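Local coordinates for protein BIFUNCTIONAL PROTEIN Proline utilization A (PutA) (Corynebacterium freiburgense, PDB 5UX5) that catalyses both steps of proline oxidation to glutamate, pairing an FAD-dependent proline dehydrogenase with an NAD-dependent aldehyde dehydrogenase in one chain, at residues Q265-D270 against P317-T322; K299-S304 against V416-E421; S703-L708 against H1066-I1071. All coordinates share one frame; numbering follows the deposited sequence.

Contact 1: residues Q265-D270 against P317-T322; sequences QAYLPD and PAPYAT. With FAD (flavin-adenine dinucleotide), chain E.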
loop_
_atom_site.group_PDB
_atom_site.type_symbol
_atom_site.label_atom_id
_atom_site.label_comp_id
_atom_site.label_asym_id
_atom_site.label_seq_id
_atom_site.Cartn_x
_atom_site.Cartn_y
_atom_site.Cartn_z
ATOM N N GLN A 265 -19.853 2.835 -16.051
ATOM C CA GLN A 265 -20.236 1.735 -15.170
ATOM C C GLN A 265 -21.358 2.224 -14.258
ATOM O O GLN A 265 -21.136 3.084 -13.397
ATOM C CB GLN A 265 -19.049 1.250 -14.345
ATOM C CG GLN A 265 -17.751 1.302 -15.077
ATOM C CD GLN A 265 -16.555 0.929 -14.219
ATOM O OE1 GLN A 265 -15.953 1.796 -13.574
ATOM N NE2 GLN A 265 -16.147 -0.329 -14.289
ATOM N N ALA A 266 -22.558 1.655 -14.433
ATOM C CA ALA A 266 -23.711 2.060 -13.635
ATOM C C ALA A 266 -23.571 1.749 -12.148
ATOM O O ALA A 266 -24.294 2.358 -11.355
ATOM C CB ALA A 266 -24.985 1.374 -14.130
ATOM N N TYR A 267 -22.662 0.858 -11.727
ATOM C CA TYR A 267 -22.566 0.662 -10.284
ATOM C C TYR A 267 -21.854 1.818 -9.589
ATOM O O TYR A 267 -21.799 1.851 -8.353
ATOM C CB TYR A 267 -21.929 -0.701 -9.930
ATOM C CG TYR A 267 -20.439 -0.927 -10.201
ATOM C CD1 TYR A 267 -19.593 0.108 -10.600
ATOM C CD2 TYR A 267 -19.884 -2.200 -10.057
ATOM C CE1 TYR A 267 -18.247 -0.110 -10.820
ATOM C CE2 TYR A 267 -18.532 -2.425 -10.290
ATOM C CZ TYR A 267 -17.716 -1.379 -10.674
ATOM O OH TYR A 267 -16.365 -1.586 -10.903
ATOM N N LEU A 268 -21.332 2.778 -10.334
ATOM C CA LEU A 268 -20.823 3.991 -9.722
ATOM C C LEU A 268 -21.940 5.015 -9.634
ATOM O O LEU A 268 -22.431 5.473 -10.674
ATOM C CB LEU A 268 -19.664 4.536 -10.518
ATOM C CG LEU A 268 -18.487 3.584 -10.661
ATOM C CD1 LEU A 268 -17.415 4.345 -11.363
ATOM C CD2 LEU A 268 -18.014 3.131 -9.275
ATOM N N PRO A 269 -22.385 5.386 -8.446
ATOM C CA PRO A 269 -23.437 6.404 -8.367
ATOM C C PRO A 269 -23.066 7.679 -9.117
ATOM O O PRO A 269 -23.921 8.274 -9.770
ATOM C CB PRO A 269 -23.592 6.626 -6.858
ATOM C CG PRO A 269 -22.360 6.062 -6.256
ATOM C CD PRO A 269 -21.967 4.917 -7.115
ATOM N N ASP A 270 -21.813 8.111 -9.058
ATOM C CA ASP A 270 -21.452 9.357 -9.715
ATOM C C ASP A 270 -21.317 9.210 -11.234
ATOM O O ASP A 270 -20.982 10.188 -11.912
ATOM C CB ASP A 270 -20.178 9.928 -9.084
ATOM C CG ASP A 270 -19.079 8.882 -8.896
ATOM O OD1 ASP A 270 -19.394 7.695 -8.659
ATOM O OD2 ASP A 270 -17.891 9.251 -8.989
ATOM N N PRO A 317 -16.101 1.944 -0.647
ATOM C CA PRO A 317 -16.045 1.446 -2.021
ATOM C C PRO A 317 -16.691 2.457 -2.963
ATOM O O PRO A 317 -17.629 3.164 -2.599
ATOM C CB PRO A 317 -16.832 0.134 -1.958
ATOM C CG PRO A 317 -16.965 -0.175 -0.466
ATOM C CD PRO A 317 -16.923 1.111 0.240
ATOM N N ALA A 318 -16.113 2.604 -4.142
ATOM C CA ALA A 318 -16.717 3.480 -5.141
ATOM C C ALA A 318 -18.083 2.988 -5.639
ATOM O O ALA A 318 -18.940 3.842 -5.941
ATOM C CB ALA A 318 -15.726 3.681 -6.294
ATOM N N PRO A 319 -18.336 1.689 -5.804
ATOM C CA PRO A 319 -19.648 1.247 -6.268
ATOM C C PRO A 319 -20.681 1.255 -5.148
ATOM O O PRO A 319 -20.386 1.446 -3.975
ATOM C CB PRO A 319 -19.412 -0.187 -6.755
ATOM C CG PRO A 319 -17.964 -0.344 -6.836
ATOM C CD PRO A 319 -17.385 0.567 -5.810
ATOM N N TYR A 320 -21.927 1.074 -5.555
ATOM C CA TYR A 320 -23.025 0.998 -4.622
ATOM C C TYR A 320 -22.808 -0.168 -3.684
ATOM O O TYR A 320 -22.114 -1.124 -4.024
ATOM C CB TYR A 320 -24.339 0.784 -5.370
ATOM C CG TYR A 320 -24.903 1.965 -6.104
ATOM C CD1 TYR A 320 -25.517 2.996 -5.421
ATOM C CD2 TYR A 320 -24.863 2.031 -7.497
ATOM C CE1 TYR A 320 -26.068 4.081 -6.098
ATOM C CE2 TYR A 320 -25.412 3.122 -8.185
ATOM C CZ TYR A 320 -26.010 4.136 -7.469
ATOM O OH TYR A 320 -26.554 5.210 -8.109
ATOM N N ALA A 321 -23.480 -0.118 -2.521
ATOM C CA ALA A 321 -23.359 -1.174 -1.522
ATOM C C ALA A 321 -24.146 -2.429 -1.883
ATOM O O ALA A 321 -23.758 -3.525 -1.469
ATOM C CB ALA A 321 -23.807 -0.668 -0.159
ATOM N N THR A 322 -25.232 -2.305 -2.641
ATOM C CA THR A 322 -26.101 -3.425 -2.998
ATOM C C THR A 322 -26.294 -3.500 -4.509
ATOM O O THR A 322 -26.288 -2.479 -5.191
ATOM C CB THR A 322 -27.475 -3.274 -2.383
ATOM O OG1 THR A 322 -28.177 -2.271 -3.121
ATOM C CG2 THR A 322 -27.366 -2.796 -0.992
HETATM P PA FAD E . -26.517 -8.987 -13.681
HETATM O O1A FAD E . -26.581 -10.306 -12.836
HETATM O O2A FAD E . -27.736 -8.218 -13.891
HETATM O O5B FAD E . -25.637 -7.895 -13.202
HETATM C C5B FAD E . -24.474 -8.206 -12.458
HETATM C C4B FAD E . -23.812 -6.909 -12.035
HETATM O O4B FAD E . -24.436 -6.372 -10.905
HETATM C C3B FAD E . -22.373 -7.074 -11.661
HETATM O O3B FAD E . -21.477 -7.120 -12.714
HETATM C C2B FAD E . -22.142 -5.901 -10.779
HETATM O O2B FAD E . -21.723 -4.798 -11.497
HETATM C C1B FAD E . -23.471 -5.729 -10.103
HETATM N N9A FAD E . -23.500 -6.285 -8.758
HETATM C C8A FAD E . -23.701 -7.616 -8.416
HETATM N N7A FAD E . -23.636 -7.753 -7.078
HETATM C C5A FAD E . -23.408 -6.527 -6.462
HETATM C C6A FAD E . -23.275 -6.093 -5.129
HETATM N N6A FAD E . -23.339 -6.984 -3.982
HETATM N N1A FAD E . -23.062 -4.788 -4.893
HETATM C C2A FAD E . -22.968 -3.898 -5.930
HETATM N N3A FAD E . -23.093 -4.290 -7.237
HETATM C C4A FAD E . -23.312 -5.576 -7.535
HETATM N N1 FAD E . -17.544 -4.088 -17.358
HETATM C C2 FAD E . -16.713 -2.946 -17.068
HETATM O O2 FAD E . -16.474 -2.626 -15.753
HETATM N N3 FAD E . -16.119 -2.235 -18.119
HETATM C C4 FAD E . -16.347 -2.575 -19.454
HETATM O O4 FAD E . -15.760 -1.847 -20.475
HETATM C C4X FAD E . -17.335 -3.655 -19.776
HETATM N N5 FAD E . -17.740 -3.931 -21.077
HETATM C C5X FAD E . -18.704 -4.916 -21.336
HETATM C C6 FAD E . -19.115 -5.205 -22.651
HETATM C C7 FAD E . -20.067 -6.193 -22.870
HETATM C C7M FAD E . -20.519 -6.531 -24.260
HETATM C C8 FAD E . -20.629 -6.878 -21.822
HETATM C C8M FAD E . -21.655 -7.937 -22.064
HETATM C C9 FAD E . -20.228 -6.600 -20.523
HETATM C C9A FAD E . -19.275 -5.626 -20.287
HETATM N N10 FAD E . -18.902 -5.357 -18.938
HETATM C C10 FAD E . -17.930 -4.372 -18.663
HETATM C "C1'" FAD E . -19.484 -6.154 -17.842
HETATM C "C2'" FAD E . -20.641 -5.548 -17.094
HETATM O "O2'" FAD E . -20.180 -4.462 -16.374
HETATM C "C3'" FAD E . -21.236 -6.653 -16.196
HETATM O "O3'" FAD E . -20.277 -7.014 -15.278
HETATM C "C4'" FAD E . -21.733 -7.940 -16.867
HETATM O "O4'" FAD E . -22.112 -7.763 -18.183
HETATM C "C5'" FAD E . -22.817 -8.684 -16.054
HETATM O "O5'" FAD E . -23.886 -7.886 -15.561
HETATM P P FAD E . -25.423 -8.006 -16.061
HETATM O O1P FAD E . -26.169 -6.682 -16.476
HETATM O O2P FAD E . -25.229 -9.151 -17.130
HETATM O O3P FAD E . -26.158 -9.096 -15.113
#
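Y320, P269 and P319 carry most of this buried contact, in which two loops interlock proline against tyrosine twice over. P269 and Y320 meet tip to tip: CD of the proline ring sits over the centre of the Y320 ring, 4.0 Å from its centroid, in a CH-pi contact. The Y320 ring edge is turned to the carbonyl O of A266, which lies in its plane 3.4 Å from CE2. Beyond the ring, the Y320 hydroxyl is hydrogen-bonded to the carbonyl of A455. In the second pair the side chains run alongside each other, and CB of P319 rests on one face of Y267, displaced toward the rim of the ring, 3.8 Å from the centroid. Between the pairs, Y320 N donates to Y267 O (2.9 Å), nearly along the C=O axis, while P319 CA also approaches that oxygen, at 3.1 Å. L268 adds its CD2 methyl against A318 CB. One end of each segment meets the cofactor: after strand 260-265, Q265 NE2 bonds FAD O2 at 2.7 Å, and the interhelical backbone of 320-322 borders the adenine. A cofactor at the C-terminal ends of the strands is characteristic of TIM-barrel enzymes such as proline dehydrogenase.

Contact 2: residues K299-S304 against V416-E421; sequences KGANLS and VRRLEE. With FAD (flavin-adenine dinucleotide), chain E.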
loop_
_atom_site.group_PDB
_atom_site.type_symbol
_atom_site.label_atom_id
_atom_site.label_comp_id
_atom_site.label_asym_id
_atom_site.label_seq_id
_atom_site.Cartn_x
_atom_site.Cartn_y
_atom_site.Cartn_z
ATOM N N LYS A 299 -22.846 -2.550 -16.116
ATOM C CA LYS A 299 -23.099 -2.435 -14.678
ATOM C C LYS A 299 -21.799 -2.275 -13.898
ATOM O O LYS A 299 -21.741 -1.474 -12.958
ATOM C CB LYS A 299 -23.954 -3.608 -14.175
ATOM C CG LYS A 299 -25.453 -3.403 -14.510
ATOM C CD LYS A 299 -26.360 -4.625 -14.267
ATOM C CE LYS A 299 -27.761 -4.388 -14.898
ATOM N NZ LYS A 299 -28.795 -5.481 -14.714
ATOM N N GLY A 300 -20.738 -2.978 -14.305
ATOM C CA GLY A 300 -19.417 -2.843 -13.699
ATOM C C GLY A 300 -18.791 -4.176 -13.346
ATOM O O GLY A 300 -19.461 -5.021 -12.740
ATOM N N ALA A 301 -17.519 -4.396 -13.702
ATOM C CA ALA A 301 -16.902 -5.713 -13.551
ATOM C C ALA A 301 -15.806 -5.768 -12.484
ATOM O O ALA A 301 -15.181 -6.816 -12.314
ATOM C CB ALA A 301 -16.349 -6.190 -14.889
ATOM N N ASN A 302 -15.590 -4.702 -11.727
ATOM C CA ASN A 302 -14.427 -4.607 -10.861
ATOM C C ASN A 302 -14.815 -4.444 -9.381
ATOM O O ASN A 302 -14.084 -3.824 -8.604
ATOM C CB ASN A 302 -13.537 -3.461 -11.329
ATOM C CG ASN A 302 -12.181 -3.475 -10.678
ATOM O OD1 ASN A 302 -11.483 -4.507 -10.657
ATOM N ND2 ASN A 302 -11.811 -2.337 -10.088
ATOM N N LEU A 303 -15.959 -5.002 -8.967
ATOM C CA LEU A 303 -16.442 -4.790 -7.604
ATOM C C LEU A 303 -15.478 -5.360 -6.552
ATOM O O LEU A 303 -15.188 -4.698 -5.543
ATOM C CB LEU A 303 -17.848 -5.393 -7.473
ATOM C CG LEU A 303 -18.692 -5.215 -6.200
ATOM C CD1 LEU A 303 -19.086 -3.768 -5.998
ATOM C CD2 LEU A 303 -19.916 -6.095 -6.254
ATOM N N SER A 304 -14.952 -6.572 -6.782
ATOM C CA SER A 304 -14.010 -7.193 -5.848
ATOM C C SER A 304 -12.836 -6.275 -5.557
ATOM O O SER A 304 -12.619 -5.868 -4.412
ATOM C CB SER A 304 -13.484 -8.513 -6.408
ATOM O OG SER A 304 -14.441 -9.567 -6.308
ATOM N N VAL A 416 -11.397 -15.597 -17.165
ATOM C CA VAL A 416 -12.113 -16.489 -16.256
ATOM C C VAL A 416 -12.593 -15.726 -15.017
ATOM O O VAL A 416 -13.749 -15.869 -14.605
ATOM C CB VAL A 416 -11.240 -17.706 -15.893
ATOM N N ARG A 417 -11.737 -14.878 -14.429
ATOM C CA ARG A 417 -12.162 -14.062 -13.288
ATOM C C ARG A 417 -13.342 -13.161 -13.642
ATOM O O ARG A 417 -14.349 -13.134 -12.924
ATOM C CB ARG A 417 -11.008 -13.213 -12.772
ATOM C CG ARG A 417 -10.057 -13.948 -11.904
ATOM C CD ARG A 417 -8.677 -13.549 -12.298
ATOM N NE ARG A 417 -8.645 -12.129 -12.628
ATOM C CZ ARG A 417 -7.650 -11.540 -13.291
ATOM N NH1 ARG A 417 -6.603 -12.260 -13.690
ATOM N NH2 ARG A 417 -7.697 -10.235 -13.562
ATOM N N ARG A 418 -13.221 -12.386 -14.729
ATOM C CA ARG A 418 -14.304 -11.486 -15.138
ATOM C C ARG A 418 -15.614 -12.238 -15.359
ATOM O O ARG A 418 -16.681 -11.775 -14.938
ATOM C CB ARG A 418 -13.923 -10.728 -16.412
ATOM C CG ARG A 418 -12.797 -9.722 -16.251
ATOM C CD ARG A 418 -13.316 -8.357 -15.863
ATOM N NE ARG A 418 -12.208 -7.432 -15.647
ATOM C CZ ARG A 418 -11.642 -7.199 -14.465
ATOM N NH1 ARG A 418 -12.090 -7.810 -13.370
ATOM N NH2 ARG A 418 -10.633 -6.343 -14.379
ATOM N N LEU A 419 -15.560 -13.398 -16.022
ATOM C CA LEU A 419 -16.789 -14.142 -16.281
ATOM C C LEU A 419 -17.361 -14.806 -15.022
ATOM O O LEU A 419 -18.575 -15.031 -14.957
ATOM C CB LEU A 419 -16.543 -15.177 -17.381
ATOM N N GLU A 420 -16.529 -15.102 -14.016
ATOM C CA GLU A 420 -17.007 -15.746 -12.790
ATOM C C GLU A 420 -17.693 -14.751 -11.855
ATOM O O GLU A 420 -18.891 -14.870 -11.564
ATOM C CB GLU A 420 -15.842 -16.430 -12.064
ATOM C CG GLU A 420 -15.641 -17.895 -12.424
ATOM C CD GLU A 420 -14.476 -18.524 -11.671
ATOM O OE1 GLU A 420 -13.756 -17.777 -10.960
ATOM O OE2 GLU A 420 -14.285 -19.759 -11.797
ATOM N N GLU A 421 -16.936 -13.757 -11.381
ATOM C CA GLU A 421 -17.442 -12.774 -10.435
ATOM C C GLU A 421 -18.706 -12.056 -10.911
ATOM O O GLU A 421 -19.413 -11.476 -10.084
ATOM C CB GLU A 421 -16.342 -11.748 -10.139
ATOM C CG GLU A 421 -14.974 -12.376 -9.853
ATOM C CD GLU A 421 -13.822 -11.364 -9.841
ATOM O OE1 GLU A 421 -12.710 -11.727 -9.375
ATOM O OE2 GLU A 421 -14.028 -10.215 -10.301
HETATM P PA FAD E . -26.517 -8.987 -13.681
HETATM O O1A FAD E . -26.581 -10.306 -12.836
HETATM O O2A FAD E . -27.736 -8.218 -13.891
HETATM O O5B FAD E . -25.637 -7.895 -13.202
HETATM C C5B FAD E . -24.474 -8.206 -12.458
HETATM C C4B FAD E . -23.812 -6.909 -12.035
HETATM O O4B FAD E . -24.436 -6.372 -10.905
HETATM C C3B FAD E . -22.373 -7.074 -11.661
HETATM O O3B FAD E . -21.477 -7.120 -12.714
HETATM C C2B FAD E . -22.142 -5.901 -10.779
HETATM O O2B FAD E . -21.723 -4.798 -11.497
HETATM C C1B FAD E . -23.471 -5.729 -10.103
HETATM N N9A FAD E . -23.500 -6.285 -8.758
HETATM C C8A FAD E . -23.701 -7.616 -8.416
HETATM N N7A FAD E . -23.636 -7.753 -7.078
HETATM C C5A FAD E . -23.408 -6.527 -6.462
HETATM C C6A FAD E . -23.275 -6.093 -5.129
HETATM N N6A FAD E . -23.339 -6.984 -3.982
HETATM N N1A FAD E . -23.062 -4.788 -4.893
HETATM C C2A FAD E . -22.968 -3.898 -5.930
HETATM N N3A FAD E . -23.093 -4.290 -7.237
HETATM C C4A FAD E . -23.312 -5.576 -7.535
HETATM N N1 FAD E . -17.544 -4.088 -17.358
HETATM C C2 FAD E . -16.713 -2.946 -17.068
HETATM O O2 FAD E . -16.474 -2.626 -15.753
HETATM N N3 FAD E . -16.119 -2.235 -18.119
HETATM C C4 FAD E . -16.347 -2.575 -19.454
HETATM O O4 FAD E . -15.760 -1.847 -20.475
HETATM C C4X FAD E . -17.335 -3.655 -19.776
HETATM N N5 FAD E . -17.740 -3.931 -21.077
HETATM C C5X FAD E . -18.704 -4.916 -21.336
HETATM C C6 FAD E . -19.115 -5.205 -22.651
HETATM C C7 FAD E . -20.067 -6.193 -22.870
HETATM C C7M FAD E . -20.519 -6.531 -24.260
HETATM C C8 FAD E . -20.629 -6.878 -21.822
HETATM C C8M FAD E . -21.655 -7.937 -22.064
HETATM C C9 FAD E . -20.228 -6.600 -20.523
HETATM C C9A FAD E . -19.275 -5.626 -20.287
HETATM N N10 FAD E . -18.902 -5.357 -18.938
HETATM C C10 FAD E . -17.930 -4.372 -18.663
HETATM C "C1'" FAD E . -19.484 -6.154 -17.842
HETATM C "C2'" FAD E . -20.641 -5.548 -17.094
HETATM O "O2'" FAD E . -20.180 -4.462 -16.374
HETATM C "C3'" FAD E . -21.236 -6.653 -16.196
HETATM O "O3'" FAD E . -20.277 -7.014 -15.278
HETATM C "C4'" FAD E . -21.733 -7.940 -16.867
HETATM O "O4'" FAD E . -22.112 -7.763 -18.183
HETATM C "C5'" FAD E . -22.817 -8.684 -16.054
HETATM O "O5'" FAD E . -23.886 -7.886 -15.561
HETATM P P FAD E . -25.423 -8.006 -16.061
HETATM O O1P FAD E . -26.169 -6.682 -16.476
HETATM O O2P FAD E . -25.229 -9.151 -17.130
HETATM O O3P FAD E . -26.158 -9.096 -15.113
#
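The loop 299-302, leaving barrel strand 293-298 of the proline dehydrogenase domain, belongs to the FAD site and runs into helix 303-313, whose first residues complete the segment; helix 408-421 packs against it. This is a case of one short segment doing two jobs, gripping a cofactor with backbone and side chains while A301 and S304 meet a neighbouring helix. On the cofactor side, G300 N donates to the ribityl O2' at 2.6 Å, and the G300 carbonyl O accepts from O2B of the adenosine ribose, also at 2.6 Å. G300 has a positive phi (131°), and a side chain at these backbone angles would collide with the preceding carbonyl. One residue on, A301 N donates to FAD O2 at 2.9 Å, so the flavin carbonyl that Q265 also reaches is held by two N-H groups, which would probably stabilise negative charge there. K299, its chain extended, reaches the pyrophosphate, where NZ donates to O2A at 3.0 Å; D327 and S356 also bind this ammonium group. L303 turns its CD2 methyl to the adenine.

Across the helix interface nothing is hydrogen-bonded. A301 points its methyl toward helix 408-421, and CB touches R418 CD at 3.9 Å while also lying 3.5 Å from FAD N1, which places this methyl between flavin and helix. R418 bends at chi2 (-89°), a fold that carries its guanidinium back to the loop. There NH1 stands 3.4 Å from A301 O, at an angle too poor for a bond. Next to it E421 extends toward the first turn of helix 303-313, where S304 OG lies 4.0 Å from E421 CD.

Contact 3: residues S703-L708 against H1066-I1071; sequences SADPDL and HRFGYI
A salt bridge between D705 and R1067 joins the N-terminus of helix 706-718, in the aldehyde dehydrogenase part of the chain, to a type I' beta turn near the modelled C-terminus. R1067 NH2 donates to D705 OD2 at 2.8 Å, close to straight at 167°. The oxygen lies in the guanidinium plane but is approached from above the carboxylate plane, the two flat groups being turned 75° apart. NH1 adds a weak second bond to the same OD2. The leucine and phenylalanine flank this pair: L708 CD1 meets the guanidinium at its edge, 3.7 Å from NH1, and touches F1068 CZ at 4.0 Å, while F1068 CE2 lies above one face of the guanidinium, off toward its rim.

In the next shell, D705 is the N-cap of helix 706-718. With CG anti to the backbone N (chi1 -176°), it splits its carboxylate between two tasks: OD1 accepts from L708 N and, weakly, from D707 N, which leaves OD2 to the arginine. The helix end and the arginine together would probably keep this carboxylate ionised. R1067, for its part, bends at chi2 and passes beside L854. R1067 N donates to Y1070 O, and the reverse bond, from Y1070 N to R1067 O, closes the turn weakly; F1068 is thereby placed where R417 makes a cation-pi contact with it. Further back, H1066 steadies the turn, its ring nitrogen ND1 accepting from G1069 N at 3.1 Å.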
loop_
_atom_site.group_PDB
_atom_site.type_symbol
_atom_site.label_atom_id
_atom_site.label_comp_id
_atom_site.label_asym_id
_atom_site.label_seq_id
_atom_site.Cartn_x
_atom_site.Cartn_y
_atom_site.Cartn_z
ATOM N N SER A 703 5.544 -20.708 -8.303
ATOM C CA SER A 703 4.119 -20.739 -7.981
ATOM C C SER A 703 3.524 -19.350 -7.739
ATOM O O SER A 703 2.420 -19.243 -7.210
ATOM C CB SER A 703 3.885 -21.637 -6.764
ATOM O OG SER A 703 4.217 -22.984 -7.056
ATOM N N ALA A 704 4.243 -18.290 -8.071
ATOM C CA ALA A 704 3.782 -16.937 -7.842
ATOM C C ALA A 704 3.048 -16.419 -9.054
ATOM O O ALA A 704 3.200 -16.920 -10.164
ATOM C CB ALA A 704 4.942 -16.002 -7.539
ATOM N N ASP A 705 2.212 -15.432 -8.813
ATOM C CA ASP A 705 1.666 -14.625 -9.879
ATOM C C ASP A 705 2.785 -13.691 -10.308
ATOM O O ASP A 705 3.137 -12.757 -9.575
ATOM C CB ASP A 705 0.434 -13.840 -9.422
ATOM C CG ASP A 705 -0.210 -13.055 -10.551
ATOM O OD1 ASP A 705 0.526 -12.445 -11.358
ATOM O OD2 ASP A 705 -1.458 -13.018 -10.615
ATOM N N PRO A 706 3.363 -13.907 -11.485
ATOM C CA PRO A 706 4.519 -13.094 -11.879
ATOM C C PRO A 706 4.212 -11.618 -11.944
ATOM O O PRO A 706 5.064 -10.796 -11.581
ATOM C CB PRO A 706 4.899 -13.675 -13.245
ATOM C CG PRO A 706 3.702 -14.330 -13.712
ATOM C CD PRO A 706 3.021 -14.892 -12.513
ATOM N N ASP A 707 3.010 -11.257 -12.384
ATOM C CA ASP A 707 2.691 -9.840 -12.553
ATOM C C ASP A 707 2.503 -9.145 -11.214
ATOM O O ASP A 707 3.105 -8.094 -10.955
ATOM C CB ASP A 707 1.475 -9.709 -13.447
ATOM C CG ASP A 707 1.740 -10.293 -14.802
ATOM O OD1 ASP A 707 2.692 -9.830 -15.482
ATOM O OD2 ASP A 707 1.049 -11.268 -15.161
ATOM N N LEU A 708 1.711 -9.738 -10.331
ATOM C CA LEU A 708 1.613 -9.184 -8.990
ATOM C C LEU A 708 2.988 -9.140 -8.325
ATOM O O LEU A 708 3.321 -8.158 -7.653
ATOM C CB LEU A 708 0.608 -9.994 -8.172
ATOM C CG LEU A 708 -0.785 -9.912 -8.800
ATOM C CD1 LEU A 708 -1.855 -10.606 -7.983
ATOM C CD2 LEU A 708 -1.139 -8.454 -8.966
ATOM N N HIS A 1066 -6.856 -12.405 -0.540
ATOM C CA HIS A 1066 -7.728 -12.526 -1.690
ATOM C C HIS A 1066 -6.918 -12.912 -2.923
ATOM O O HIS A 1066 -5.699 -12.736 -2.965
ATOM C CB HIS A 1066 -8.477 -11.204 -1.895
ATOM C CG HIS A 1066 -7.572 -10.032 -2.113
ATOM N ND1 HIS A 1066 -7.128 -9.651 -3.364
ATOM C CD2 HIS A 1066 -6.989 -9.181 -1.234
ATOM C CE1 HIS A 1066 -6.326 -8.606 -3.246
ATOM N NE2 HIS A 1066 -6.222 -8.301 -1.965
ATOM N N ARG A 1067 -7.607 -13.475 -3.920
ATOM C CA ARG A 1067 -7.054 -13.741 -5.256
ATOM C C ARG A 1067 -7.816 -12.867 -6.249
ATOM O O ARG A 1067 -8.878 -13.257 -6.742
ATOM C CB ARG A 1067 -7.149 -15.233 -5.637
ATOM C CG ARG A 1067 -6.664 -15.567 -7.064
ATOM C CD ARG A 1067 -5.175 -15.966 -7.091
ATOM N NE ARG A 1067 -4.582 -15.910 -8.432
ATOM C CZ ARG A 1067 -3.749 -14.963 -8.855
ATOM N NH1 ARG A 1067 -3.388 -13.972 -8.040
ATOM N NH2 ARG A 1067 -3.277 -15.019 -10.093
ATOM N N PHE A 1068 -7.267 -11.682 -6.539
ATOM C CA PHE A 1068 -7.970 -10.690 -7.353
ATOM C C PHE A 1068 -9.338 -10.378 -6.769
ATOM O O PHE A 1068 -10.326 -10.268 -7.495
ATOM C CB PHE A 1068 -8.112 -11.162 -8.796
ATOM C CG PHE A 1068 -6.844 -11.103 -9.567
ATOM C CD1 PHE A 1068 -6.230 -9.882 -9.801
ATOM C CD2 PHE A 1068 -6.232 -12.268 -10.007
ATOM C CE1 PHE A 1068 -5.049 -9.817 -10.500
ATOM C CE2 PHE A 1068 -5.043 -12.211 -10.711
ATOM C CZ PHE A 1068 -4.445 -10.982 -10.957
ATOM N N GLY A 1069 -9.399 -10.274 -5.436
ATOM C CA GLY A 1069 -10.596 -9.884 -4.733
ATOM C C GLY A 1069 -11.398 -11.022 -4.128
ATOM O O GLY A 1069 -12.177 -10.778 -3.203
ATOM N N TYR A 1070 -11.239 -12.247 -4.615
ATOM C CA TYR A 1070 -12.060 -13.353 -4.138
ATOM C C TYR A 1070 -11.475 -13.922 -2.845
ATOM O O TYR A 1070 -10.282 -14.233 -2.784
ATOM C CB TYR A 1070 -12.160 -14.418 -5.231
ATOM C CG TYR A 1070 -12.719 -15.764 -4.813
ATOM C CD1 TYR A 1070 -14.093 -15.967 -4.676
ATOM C CD2 TYR A 1070 -11.868 -16.847 -4.595
ATOM C CE1 TYR A 1070 -14.600 -17.213 -4.305
ATOM C CE2 TYR A 1070 -12.361 -18.090 -4.228
ATOM C CZ TYR A 1070 -13.725 -18.274 -4.081
ATOM O OH TYR A 1070 -14.201 -19.521 -3.712
ATOM N N ILE A 1071 -12.313 -14.041 -1.810
ATOM C CA ILE A 1071 -11.871 -14.476 -0.469
ATOM C C ILE A 1071 -12.931 -15.339 0.234
ATOM O O ILE A 1071 -13.336 -16.402 -0.260
ATOM C CB ILE A 1071 -11.478 -13.247 0.423
ATOM C CG1 ILE A 1071 -11.663 -13.556 1.909
ATOM C CG2 ILE A 1071 -12.261 -11.984 0.022
ATOM C CD1 ILE A 1071 -12.847 -12.822 2.572
#

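Read together, the three contacts run from the flavin pocket to the junction of the two enzyme parts. Contacts 1 and 2, with centres 14 Å apart, touch directly: Y267 N approaches K299 O at 2.8 Å, probably as a hydrogen bond, and P319 CB packs on L303 CD1 at 3.7 Å. Both border FAD, and along the chain their segments alternate, all four within the proline dehydrogenase range. Contact 3 lies 15 Å from contact 2 between centres and reaches it where S304 CB packs on G1069 CA at 3.6 Å. The F1068 side chain remains about 14 Å from FAD, and contacts 1 and 3 do not touch.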